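Local structure of CMP-sialic acid transporter 1 (Zea mays, 6I1R) at residues 131-135 and 263-268; 189-195 and 251-256; 91-96 and 159-165; 260-264 and 299-304. The protein probably carries CMP-sialic acid from the cytoplasm into the Golgi in exchange for CMP, and is held here outward-facing with CMP bound. The protein carries 5 engineered substitutions. All coordinates share one frame; numbering follows the deposited sequence.

Contact 1: residues 131-135 and 263-268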
# COMPACT_ATOMS: atom_id res chain seq x y z
N ALA B 131 -22.10 -29.31 0.76
CA ALA B 131 -21.39 -28.61 1.84
C ALA B 131 -20.27 -27.73 1.26
O ALA B 131 -20.11 -26.58 1.67
CB ALA B 131 -20.85 -29.61 2.83
N ILE B 132 -19.51 -28.28 0.30
CA ILE B 132 -18.42 -27.52 -0.33
C ILE B 132 -19.00 -26.24 -0.92
O ILE B 132 -18.49 -25.15 -0.68
CB ILE B 132 -17.68 -28.36 -1.40
CG1 ILE B 132 -17.19 -29.72 -0.87
CG2 ILE B 132 -16.52 -27.56 -1.99
CD1 ILE B 132 -16.35 -29.65 0.38
N VAL B 133 -20.09 -26.38 -1.68
CA VAL B 133 -20.75 -25.23 -2.30
C VAL B 133 -21.22 -24.28 -1.19
O VAL B 133 -20.93 -23.09 -1.23
CB VAL B 133 -21.91 -25.67 -3.22
CG1 VAL B 133 -22.74 -24.47 -3.68
CG2 VAL B 133 -21.42 -26.47 -4.41
N LEU B 134 -21.93 -24.82 -0.20
CA LEU B 134 -22.45 -23.98 0.88
C LEU B 134 -21.32 -23.16 1.52
O LEU B 134 -21.54 -22.00 1.86
CB LEU B 134 -23.15 -24.83 1.94
CG LEU B 134 -24.67 -24.95 1.81
CD1 LEU B 134 -25.21 -25.87 2.88
CD2 LEU B 134 -25.34 -23.59 1.88
N LEU B 135 -20.15 -23.77 1.67
CA LEU B 135 -19.01 -23.07 2.28
C LEU B 135 -18.64 -21.85 1.43
O LEU B 135 -18.49 -20.75 1.96
CB LEU B 135 -17.82 -24.03 2.41
CG LEU B 135 -16.62 -23.47 3.17
CD1 LEU B 135 -16.94 -23.27 4.65
CD2 LEU B 135 -15.41 -24.39 3.02
N VAL B 263 -9.24 -25.89 3.43
CA VAL B 263 -10.11 -24.78 2.99
C VAL B 263 -11.24 -24.54 4.01
O VAL B 263 -11.79 -23.45 4.04
CB VAL B 263 -10.66 -24.98 1.57
CG1 VAL B 263 -9.55 -25.01 0.53
CG2 VAL B 263 -11.54 -26.22 1.45
N TYR B 264 -11.59 -25.53 4.83
CA TYR B 264 -12.53 -25.28 5.93
C TYR B 264 -11.83 -24.44 7.01
O TYR B 264 -12.43 -23.53 7.57
CB TYR B 264 -13.12 -26.58 6.48
CG TYR B 264 -14.45 -26.96 5.87
CD1 TYR B 264 -15.64 -26.49 6.40
CD2 TYR B 264 -14.52 -27.80 4.77
CE1 TYR B 264 -16.86 -26.83 5.84
CE2 TYR B 264 -15.74 -28.15 4.20
CZ TYR B 264 -16.91 -27.66 4.74
OH TYR B 264 -18.11 -28.01 4.18
N SER B 265 -10.55 -24.73 7.28
CA SER B 265 -9.78 -23.97 8.27
C SER B 265 -9.62 -22.51 7.82
O SER B 265 -9.86 -21.59 8.60
CB SER B 265 -8.43 -24.60 8.52
OG SER B 265 -8.56 -25.92 9.01
N THR B 266 -9.22 -22.33 6.56
CA THR B 266 -8.99 -21.02 5.96
C THR B 266 -10.29 -20.19 5.97
O THR B 266 -10.27 -19.00 6.28
CB THR B 266 -8.49 -21.15 4.51
OG1 THR B 266 -7.91 -22.44 4.34
CG2 THR B 266 -7.48 -20.09 4.14
N SER B 267 -11.39 -20.84 5.62
CA SER B 267 -12.69 -20.19 5.55
C SER B 267 -13.13 -19.72 6.95
O SER B 267 -13.55 -18.58 7.12
CB SER B 267 -13.72 -21.10 4.93
OG SER B 267 -13.40 -21.39 3.58
N MET B 268 -13.00 -20.60 7.93
CA MET B 268 -13.43 -20.30 9.31
C MET B 268 -12.51 -19.24 9.93
O MET B 268 -12.92 -18.53 10.84
CB MET B 268 -13.40 -21.56 10.18
CG MET B 268 -14.39 -22.63 9.76
SD MET B 268 -16.09 -22.02 9.64
CE MET B 268 -16.76 -23.18 8.44
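Val263 O, which a methyl of Leu135 approaches from the neighbouring helix, is gripped by two donors of its own helix: Ser267 OG lies 2.7 Å from Val263 O, and the backbone N of Ser267 also bonds to it. The serine hydroxyl is therefore folded back on its own helix, and what Ser267 offers across the interface is contact alone, with Leu135 CD2 3.7 Å from Ser267 OG. Helices 126-143 and 259-279 run roughly parallel at this point, their short segments inclined by 26° with axes 11.6 Å apart. Leu135 bridges that gap as a knob in a hole formed by Val263, Tyr264, Ser267 and Met268. Its CG stands anti to the backbone N (chi1 -174°), which carries both methyls across. CD2 makes a CH-pi contact at 3.7 Å from the centroid of the Tyr264 ring, 1° off the ring normal and so directly over the face. CD1 fills the angle between ring and methionine, with Leu135 CD1 3.8 Å from Met268 CE. Ile132 CD1 comes instead to the rim of the ring, near its plane, 4.1 Å from Tyr264 CE2. The tyrosine hydroxyl lies beside Ala131 CB, but its hydrogen bond goes to Ser299 O of helix 287-304. The chemistry implies an apolar interface: the buried hydroxyls of Ser267 and Tyr264 find acceptors outside helix 126-143, and this helix is joined here by dispersion and CH-pi contacts.

Contact 2: residues 189-195 and 251-256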
# COMPACT_ATOMS: atom_id res chain seq x y z
N ASP B 189 7.47 -40.93 2.47
CA ASP B 189 8.70 -40.24 2.88
C ASP B 189 8.43 -39.44 4.16
O ASP B 189 7.30 -39.38 4.65
CB ASP B 189 9.23 -39.35 1.76
CG ASP B 189 10.21 -40.03 0.82
OD1 ASP B 189 10.15 -41.27 0.69
OD2 ASP B 189 11.04 -39.32 0.22
N SER B 190 9.49 -38.83 4.69
CA SER B 190 9.41 -38.00 5.89
C SER B 190 8.80 -36.64 5.54
O SER B 190 9.17 -36.03 4.54
CB SER B 190 10.77 -37.84 6.53
OG SER B 190 10.67 -37.11 7.74
N LEU B 191 7.89 -36.17 6.40
CA LEU B 191 7.27 -34.85 6.23
C LEU B 191 8.36 -33.78 6.08
O LEU B 191 8.25 -32.88 5.24
CB LEU B 191 6.37 -34.56 7.43
CG LEU B 191 5.64 -33.22 7.42
CD1 LEU B 191 4.75 -33.09 6.19
CD2 LEU B 191 4.83 -33.02 8.69
N TYR B 192 9.40 -33.89 6.90
CA TYR B 192 10.44 -32.87 6.99
C TYR B 192 11.33 -32.89 5.74
O TYR B 192 11.87 -31.85 5.36
CB TYR B 192 11.26 -33.06 8.27
CG TYR B 192 10.44 -33.13 9.53
CD1 TYR B 192 9.55 -32.12 9.86
CD2 TYR B 192 10.57 -34.19 10.41
CE1 TYR B 192 8.79 -32.17 11.01
CE2 TYR B 192 9.82 -34.26 11.58
CZ TYR B 192 8.92 -33.24 11.88
OH TYR B 192 8.18 -33.30 13.02
N TRP B 193 11.49 -34.05 5.10
CA TRP B 193 12.27 -34.14 3.86
C TRP B 193 11.42 -33.65 2.67
O TRP B 193 11.96 -33.08 1.72
CB TRP B 193 12.79 -35.57 3.64
CG TRP B 193 13.31 -35.83 2.26
CD1 TRP B 193 12.83 -36.76 1.37
CD2 TRP B 193 14.39 -35.16 1.59
NE1 TRP B 193 13.55 -36.72 0.21
CE2 TRP B 193 14.51 -35.75 0.31
CE3 TRP B 193 15.28 -34.14 1.94
CZ2 TRP B 193 15.47 -35.34 -0.62
CZ3 TRP B 193 16.23 -33.73 1.03
CH2 TRP B 193 16.32 -34.32 -0.23
N GLN B 194 10.11 -33.88 2.73
CA GLN B 194 9.21 -33.40 1.68
C GLN B 194 9.15 -31.87 1.74
O GLN B 194 9.26 -31.20 0.71
CB GLN B 194 7.84 -34.06 1.83
CG GLN B 194 7.86 -35.56 1.54
CD GLN B 194 6.52 -36.23 1.74
OE1 GLN B 194 5.83 -36.01 2.73
NE2 GLN B 194 6.15 -37.09 0.80
N ASN B 195 9.02 -31.34 2.95
CA ASN B 195 9.08 -29.89 3.18
C ASN B 195 10.39 -29.32 2.62
O ASN B 195 10.38 -28.32 1.91
CB ASN B 195 8.95 -29.54 4.66
CG ASN B 195 7.57 -29.78 5.22
OD1 ASN B 195 6.63 -30.05 4.48
ND2 ASN B 195 7.43 -29.69 6.54
N SER B 251 1.27 -28.02 5.26
CA SER B 251 2.02 -29.18 4.78
C SER B 251 1.61 -30.43 5.57
O SER B 251 1.34 -31.48 4.99
CB SER B 251 3.51 -28.95 4.84
OG SER B 251 4.19 -29.71 3.85
N TRP B 252 1.55 -30.30 6.90
CA TRP B 252 1.10 -31.40 7.75
C TRP B 252 -0.23 -31.95 7.20
O TRP B 252 -0.38 -33.17 7.04
CB TRP B 252 0.97 -30.95 9.21
CG TRP B 252 0.83 -32.09 10.18
CD1 TRP B 252 1.82 -32.66 10.92
CD2 TRP B 252 -0.37 -32.82 10.48
NE1 TRP B 252 1.32 -33.69 11.68
CE2 TRP B 252 -0.02 -33.81 11.42
CE3 TRP B 252 -1.70 -32.74 10.05
CZ2 TRP B 252 -0.96 -34.71 11.94
CZ3 TRP B 252 -2.62 -33.62 10.56
CH2 TRP B 252 -2.26 -34.59 11.50
N LEU B 253 -1.16 -31.05 6.91
CA LEU B 253 -2.51 -31.43 6.44
C LEU B 253 -2.44 -31.99 5.01
O LEU B 253 -3.24 -32.86 4.66
CB LEU B 253 -3.43 -30.20 6.49
CG LEU B 253 -3.85 -29.73 7.88
CD1 LEU B 253 -4.66 -28.45 7.79
CD2 LEU B 253 -4.65 -30.80 8.61
N MET B 254 -1.51 -31.50 4.20
CA MET B 254 -1.29 -32.06 2.86
C MET B 254 -0.86 -33.53 2.99
O MET B 254 -1.18 -34.34 2.12
CB MET B 254 -0.22 -31.29 2.08
CG MET B 254 -0.59 -29.85 1.76
SD MET B 254 -2.03 -29.69 0.68
CE MET B 254 -3.34 -29.56 1.89
N LYS B 255 -0.15 -33.86 4.07
CA LYS B 255 0.34 -35.23 4.27
C LYS B 255 -0.73 -36.06 4.98
O LYS B 255 -1.23 -37.04 4.41
CB LYS B 255 1.65 -35.22 5.06
CG LYS B 255 2.68 -36.25 4.61
CD LYS B 255 3.50 -36.86 5.72
CE LYS B 255 4.78 -37.52 5.26
NZ LYS B 255 4.60 -38.26 3.98
N TYR B 256 -1.09 -35.68 6.20
CA TYR B 256 -1.92 -36.51 7.08
C TYR B 256 -3.40 -36.09 7.02
O TYR B 256 -4.19 -36.54 7.85
CB TYR B 256 -1.39 -36.45 8.51
CG TYR B 256 0.04 -36.89 8.65
CD1 TYR B 256 1.08 -36.00 8.47
CD2 TYR B 256 0.36 -38.21 8.93
CE1 TYR B 256 2.40 -36.40 8.59
CE2 TYR B 256 1.67 -38.63 9.04
CZ TYR B 256 2.70 -37.72 8.88
OH TYR B 256 4.00 -38.12 8.99
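Hydrogen bonds at two levels join Lys255 and Ser251 to the start of helix 191-216. At the first, the ammonium group of Lys255 reaches two oxygens, NZ standing 3.0 Å from Asp189 O and 2.9 Å from Gln194 OE1. Both approaches come from above the carbonyl planes, 37° and 38° out of them, so neither follows a lone pair. The lysine chain bends at chi2 and again at chi4 to place NZ between the two carbonyls, so two carbonyl oxygens share the ammonium group, which would probably help to stabilise its charge. At the second level Ser251 OG donates to Asn195 OD1; the modelled separation is short, and its exact length is uncertain at this resolution.

Apolar contacts fill the space between. Leu191 is a knob among Ser251, Trp252, Lys255 and Tyr256. Its CD1 lies 3.9 Å from Lys255 CB, the two side chains sliding past one another in opposite directions. The other branch faces the aromatics: Leu191 CD2 is 3.8 Å from Trp252 CD1 and also meets the edge of Tyr256.

Around this pair, Ser190 occupies the N-cap of helix 191-216 and bonds to Glu56 of helix 37-59. Segments 191-195 and 251-256 cross at 120°. Met184 of helix 160-186 packs on both Leu191 and Ser251, and its carbonyl accepts from Gln194 NE2, so helix 160-186 touches both partners where they cross.

Contact 3: residues 91-96 and 159-165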
# COMPACT_ATOMS: atom_id res chain seq x y z
N ALA B 91 -2.45 -9.29 -12.56
CA ALA B 91 -3.17 -8.95 -13.78
C ALA B 91 -4.63 -8.61 -13.45
O ALA B 91 -5.15 -7.58 -13.88
CB ALA B 91 -3.07 -10.07 -14.78
N THR B 92 -5.27 -9.46 -12.65
CA THR B 92 -6.70 -9.31 -12.29
C THR B 92 -6.96 -7.92 -11.72
O THR B 92 -7.81 -7.18 -12.23
CB THR B 92 -7.14 -10.38 -11.29
OG1 THR B 92 -6.61 -11.65 -11.69
CG2 THR B 92 -8.64 -10.48 -11.16
N LEU B 93 -6.19 -7.55 -10.70
CA LEU B 93 -6.40 -6.31 -9.94
C LEU B 93 -6.33 -5.07 -10.85
O LEU B 93 -6.72 -3.99 -10.42
CB LEU B 93 -5.34 -6.22 -8.84
CG LEU B 93 -5.52 -7.17 -7.66
CD1 LEU B 93 -4.22 -7.35 -6.89
CD2 LEU B 93 -6.63 -6.69 -6.73
N THR B 94 -5.85 -5.21 -12.09
CA THR B 94 -5.84 -4.07 -13.03
C THR B 94 -7.18 -3.99 -13.79
O THR B 94 -7.34 -3.11 -14.63
CB THR B 94 -4.66 -4.14 -14.01
OG1 THR B 94 -4.90 -5.16 -14.97
CG2 THR B 94 -3.33 -4.38 -13.32
N TYR B 95 -8.12 -4.88 -13.50
CA TYR B 95 -9.48 -4.77 -14.04
C TYR B 95 -10.51 -4.60 -12.91
O TYR B 95 -11.56 -4.01 -13.13
CB TYR B 95 -9.84 -5.98 -14.90
CG TYR B 95 -8.99 -6.17 -16.13
CD1 TYR B 95 -7.79 -6.86 -16.07
CD2 TYR B 95 -9.39 -5.67 -17.36
CE1 TYR B 95 -7.00 -7.04 -17.20
CE2 TYR B 95 -8.62 -5.84 -18.50
CZ TYR B 95 -7.42 -6.53 -18.42
OH TYR B 95 -6.65 -6.71 -19.53
N VAL B 96 -10.22 -5.10 -11.71
CA VAL B 96 -11.21 -5.12 -10.62
C VAL B 96 -10.62 -4.46 -9.37
O VAL B 96 -9.41 -4.52 -9.13
CB VAL B 96 -11.68 -6.56 -10.32
CG1 VAL B 96 -12.35 -7.20 -11.52
CG2 VAL B 96 -10.56 -7.44 -9.79
N PRO B 159 -15.04 -5.47 -16.11
CA PRO B 159 -14.63 -6.00 -17.42
C PRO B 159 -14.58 -7.54 -17.44
O PRO B 159 -14.37 -8.17 -16.40
CB PRO B 159 -13.23 -5.44 -17.69
CG PRO B 159 -13.15 -4.23 -16.79
CD PRO B 159 -13.97 -4.63 -15.58
N LEU B 160 -14.76 -8.12 -18.62
CA LEU B 160 -14.79 -9.57 -18.78
C LEU B 160 -13.45 -10.16 -18.34
O LEU B 160 -13.42 -11.19 -17.65
CB LEU B 160 -15.09 -9.91 -20.25
CG LEU B 160 -15.25 -11.40 -20.56
CD1 LEU B 160 -16.50 -11.97 -19.92
CD2 LEU B 160 -15.27 -11.64 -22.06
N GLU B 161 -12.35 -9.52 -18.73
CA GLU B 161 -10.99 -9.95 -18.37
C GLU B 161 -10.91 -10.19 -16.86
O GLU B 161 -10.37 -11.21 -16.41
CB GLU B 161 -9.95 -8.90 -18.77
CG GLU B 161 -9.61 -8.89 -20.25
CD GLU B 161 -10.39 -7.89 -21.08
OE1 GLU B 161 -11.51 -7.51 -20.66
OE2 GLU B 161 -9.89 -7.49 -22.15
N GLY B 162 -11.42 -9.24 -16.08
CA GLY B 162 -11.43 -9.35 -14.63
C GLY B 162 -12.08 -10.64 -14.16
O GLY B 162 -11.48 -11.41 -13.41
N TYR B 163 -13.30 -10.88 -14.64
CA TYR B 163 -14.06 -12.06 -14.25
C TYR B 163 -13.34 -13.33 -14.72
O TYR B 163 -13.24 -14.29 -13.97
CB TYR B 163 -15.50 -11.97 -14.77
CG TYR B 163 -16.36 -10.98 -14.03
CD1 TYR B 163 -16.76 -11.23 -12.73
CD2 TYR B 163 -16.76 -9.79 -14.61
CE1 TYR B 163 -17.54 -10.33 -12.02
CE2 TYR B 163 -17.55 -8.88 -13.93
CZ TYR B 163 -17.94 -9.15 -12.63
OH TYR B 163 -18.71 -8.26 -11.94
N LEU B 164 -12.83 -13.31 -15.95
CA LEU B 164 -12.19 -14.50 -16.52
C LEU B 164 -10.91 -14.83 -15.75
O LEU B 164 -10.63 -15.99 -15.47
CB LEU B 164 -11.91 -14.27 -18.01
CG LEU B 164 -12.03 -15.51 -18.90
CD1 LEU B 164 -13.49 -15.87 -19.11
CD2 LEU B 164 -11.33 -15.30 -20.23
N LEU B 165 -10.13 -13.80 -15.39
CA LEU B 165 -8.84 -14.01 -14.72
C LEU B 165 -9.07 -14.41 -13.25
O LEU B 165 -8.36 -15.27 -12.73
CB LEU B 165 -7.99 -12.73 -14.81
CG LEU B 165 -7.38 -12.45 -16.18
CD1 LEU B 165 -6.78 -11.05 -16.23
CD2 LEU B 165 -6.32 -13.49 -16.54
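The Tyr95 ring lies under Glu161, whose CB sits over one face in a CH-pi contact, 3.4 Å from the ring centroid and 15° off its normal. At the edge, in the ring plane, is the carbonyl oxygen of Thr92, while Pro159 and Leu165 approach obliquely. Within the all-helical fold of this transporter, the contact sets the C-terminal end of helix 76-92 and the residues that follow against the N-terminal turns of helix 160-186, with Pro159 at the N-cap. The glutamate chain bends at chi2 beside the ring, and its carboxylate plane is 18° from the ring plane. Pro159 CB is 3.9 Å from Tyr95 CD2, and Leu165 CD1 is 4.1 Å from Tyr95 CE1. Gly162, with no side chain, marks the nearest backbone approach: its CA is 5.0 Å from the CA of Tyr95 and 3.7 Å from Tyr95 CB. Leu221 of the second subunit also packs on Tyr95, and Thr94 OG1 is bonded to Gly222 N of that subunit, placing this part of the chain at the dimer interface. Thr92 OG1 is engaged with Val88 O of its own helix, yet the same oxygen touches Leu165 CB at 3.6 Å.

Contact 4: residues 260-264 and 299-304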
# COMPACT_ATOMS: atom_id res chain seq x y z
N ILE B 260 -9.55 -30.25 1.67
CA ILE B 260 -10.87 -29.78 2.06
C ILE B 260 -10.85 -29.38 3.54
O ILE B 260 -11.48 -28.39 3.92
CB ILE B 260 -11.96 -30.83 1.73
CG1 ILE B 260 -12.04 -31.06 0.22
CG2 ILE B 260 -13.30 -30.41 2.31
CD1 ILE B 260 -12.81 -32.29 -0.19
N VAL B 261 -10.09 -30.09 4.37
CA VAL B 261 -9.89 -29.68 5.76
C VAL B 261 -9.14 -28.33 5.78
O VAL B 261 -9.45 -27.46 6.59
CB VAL B 261 -9.15 -30.75 6.59
CG1 VAL B 261 -8.70 -30.21 7.94
CG2 VAL B 261 -10.00 -31.99 6.79
N LYS B 262 -8.17 -28.17 4.88
CA LYS B 262 -7.45 -26.90 4.76
C LYS B 262 -8.47 -25.78 4.51
O LYS B 262 -8.56 -24.85 5.31
CB LYS B 262 -6.40 -26.96 3.65
CG LYS B 262 -5.67 -25.66 3.35
CD LYS B 262 -4.86 -25.73 2.06
CE LYS B 262 -4.58 -24.42 1.36
NZ LYS B 262 -5.55 -23.34 1.68
N VAL B 263 -9.24 -25.89 3.43
CA VAL B 263 -10.11 -24.78 2.99
C VAL B 263 -11.24 -24.54 4.01
O VAL B 263 -11.79 -23.45 4.04
CB VAL B 263 -10.66 -24.98 1.57
CG1 VAL B 263 -9.55 -25.01 0.53
CG2 VAL B 263 -11.54 -26.22 1.45
N TYR B 264 -11.59 -25.53 4.83
CA TYR B 264 -12.53 -25.28 5.93
C TYR B 264 -11.83 -24.44 7.01
O TYR B 264 -12.43 -23.53 7.57
CB TYR B 264 -13.12 -26.58 6.48
CG TYR B 264 -14.45 -26.96 5.87
CD1 TYR B 264 -15.64 -26.49 6.40
CD2 TYR B 264 -14.52 -27.80 4.77
CE1 TYR B 264 -16.86 -26.83 5.84
CE2 TYR B 264 -15.74 -28.15 4.20
CZ TYR B 264 -16.91 -27.66 4.74
OH TYR B 264 -18.11 -28.01 4.18
N SER B 299 -22.57 -25.78 6.93
CA SER B 299 -21.70 -26.40 5.93
C SER B 299 -20.65 -27.29 6.61
O SER B 299 -20.25 -28.31 6.04
CB SER B 299 -21.05 -25.38 5.04
OG SER B 299 -20.24 -26.00 4.06
N LEU B 300 -20.21 -26.91 7.80
CA LEU B 300 -19.24 -27.71 8.56
C LEU B 300 -19.90 -29.03 8.97
O LEU B 300 -19.38 -30.11 8.69
CB LEU B 300 -18.77 -26.92 9.79
CG LEU B 300 -17.53 -27.47 10.50
CD1 LEU B 300 -16.26 -26.84 9.95
CD2 LEU B 300 -17.63 -27.26 12.00
N GLN B 301 -21.05 -28.93 9.62
CA GLN B 301 -21.78 -30.09 10.11
C GLN B 301 -22.04 -31.06 8.95
O GLN B 301 -21.70 -32.24 9.04
CB GLN B 301 -23.08 -29.65 10.79
CG GLN B 301 -22.85 -28.94 12.11
CD GLN B 301 -24.14 -28.52 12.78
OE1 GLN B 301 -25.10 -28.10 12.13
NE2 GLN B 301 -24.17 -28.62 14.10
N MET B 302 -22.60 -30.56 7.85
CA MET B 302 -22.92 -31.40 6.69
C MET B 302 -21.71 -32.24 6.28
O MET B 302 -21.83 -33.46 6.11
CB MET B 302 -23.35 -30.54 5.49
CG MET B 302 -24.74 -29.98 5.64
SD MET B 302 -25.13 -28.65 4.48
CE MET B 302 -25.02 -29.50 2.91
N TYR B 303 -20.55 -31.61 6.15
CA TYR B 303 -19.39 -32.28 5.58
C TYR B 303 -18.75 -33.24 6.59
O TYR B 303 -18.29 -34.32 6.21
CB TYR B 303 -18.34 -31.27 5.10
CG TYR B 303 -17.16 -31.92 4.42
CD1 TYR B 303 -16.08 -32.38 5.16
CD2 TYR B 303 -17.14 -32.11 3.05
CE1 TYR B 303 -15.00 -32.99 4.55
CE2 TYR B 303 -16.06 -32.72 2.42
CZ TYR B 303 -14.99 -33.16 3.17
OH TYR B 303 -13.93 -33.77 2.57
N PHE B 304 -18.70 -32.85 7.86
CA PHE B 304 -17.90 -33.57 8.87
C PHE B 304 -18.78 -34.45 9.77
O PHE B 304 -18.29 -35.41 10.35
CB PHE B 304 -17.10 -32.58 9.71
CG PHE B 304 -16.02 -31.85 8.95
CD1 PHE B 304 -14.82 -32.48 8.66
CD2 PHE B 304 -16.20 -30.54 8.54
CE1 PHE B 304 -13.82 -31.81 7.96
CE2 PHE B 304 -15.20 -29.88 7.84
CZ PHE B 304 -14.01 -30.51 7.55
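Phe304 points an edge at the face of Tyr264 in a T-shaped pair, with planes at 76° and ring centroids 4.9 Å apart. With Tyr303 the two form an aromatic cluster between helices 259-279 and 287-304, which run nearly antiparallel in this helical transporter fold. Phe304 CE2 stands over the centre of the Tyr264 ring, 3.6 Å from Tyr264 CG, on the face opposite the one taken by Leu135; the tyrosine is thus clasped from both sides. The phenylalanine presents a further part of its rim to Val261, whose CG2 is 4.0 Å from Phe304 CE1 and near the ring plane. Tyr303 is turned differently. Its CG is anti to the backbone N (chi1 -176°), which sends the ring toward Ile260, and its plane meets that of Tyr264 obliquely, neither stacked nor edge-on. Ile260 CG2 lies over the Tyr303 face in a CH-pi contact, 3.8 Å from the ring centroid. Leu300 completes the hole that receives Tyr264, its CD1 reaching Tyr264 CD1 at 3.6 Å. The ring ends among polar atoms of Ser299, whose own hydroxyl is hydrogen-bonded to Ala131 O of helix 126-143. This buried hydroxyl end is satisfied by the serine backbone: Tyr264 OH donates to Ser299 O at 2.9 Å, from 62° above the carbonyl plane rather than along a lone pair.

How the contacts relate
Contacts 1 and 4 form one unit: their centres are about 5 Å apart, both use helix 259-279 and share Val263 and Tyr264, and Ser299 of contact 4 bonds to Ala131 of contact 1. Helices 126-143, 259-279 and 287-304 thereby meet around one tyrosine. Contact 2 lies about 23 Å from contact 1, centre to centre, and falls within the chain span that contact 1 closes; it touches contact 4 where helix 234-256 passes into helix 259-279. Contact 3, whose segments alternate with those of contact 1, is about 35 Å from contact 2, centre to centre, across the chain's centre. Together they join helices far apart in sequence within one bundle; bound CMP is about 10 Å from the Ser251 side chain.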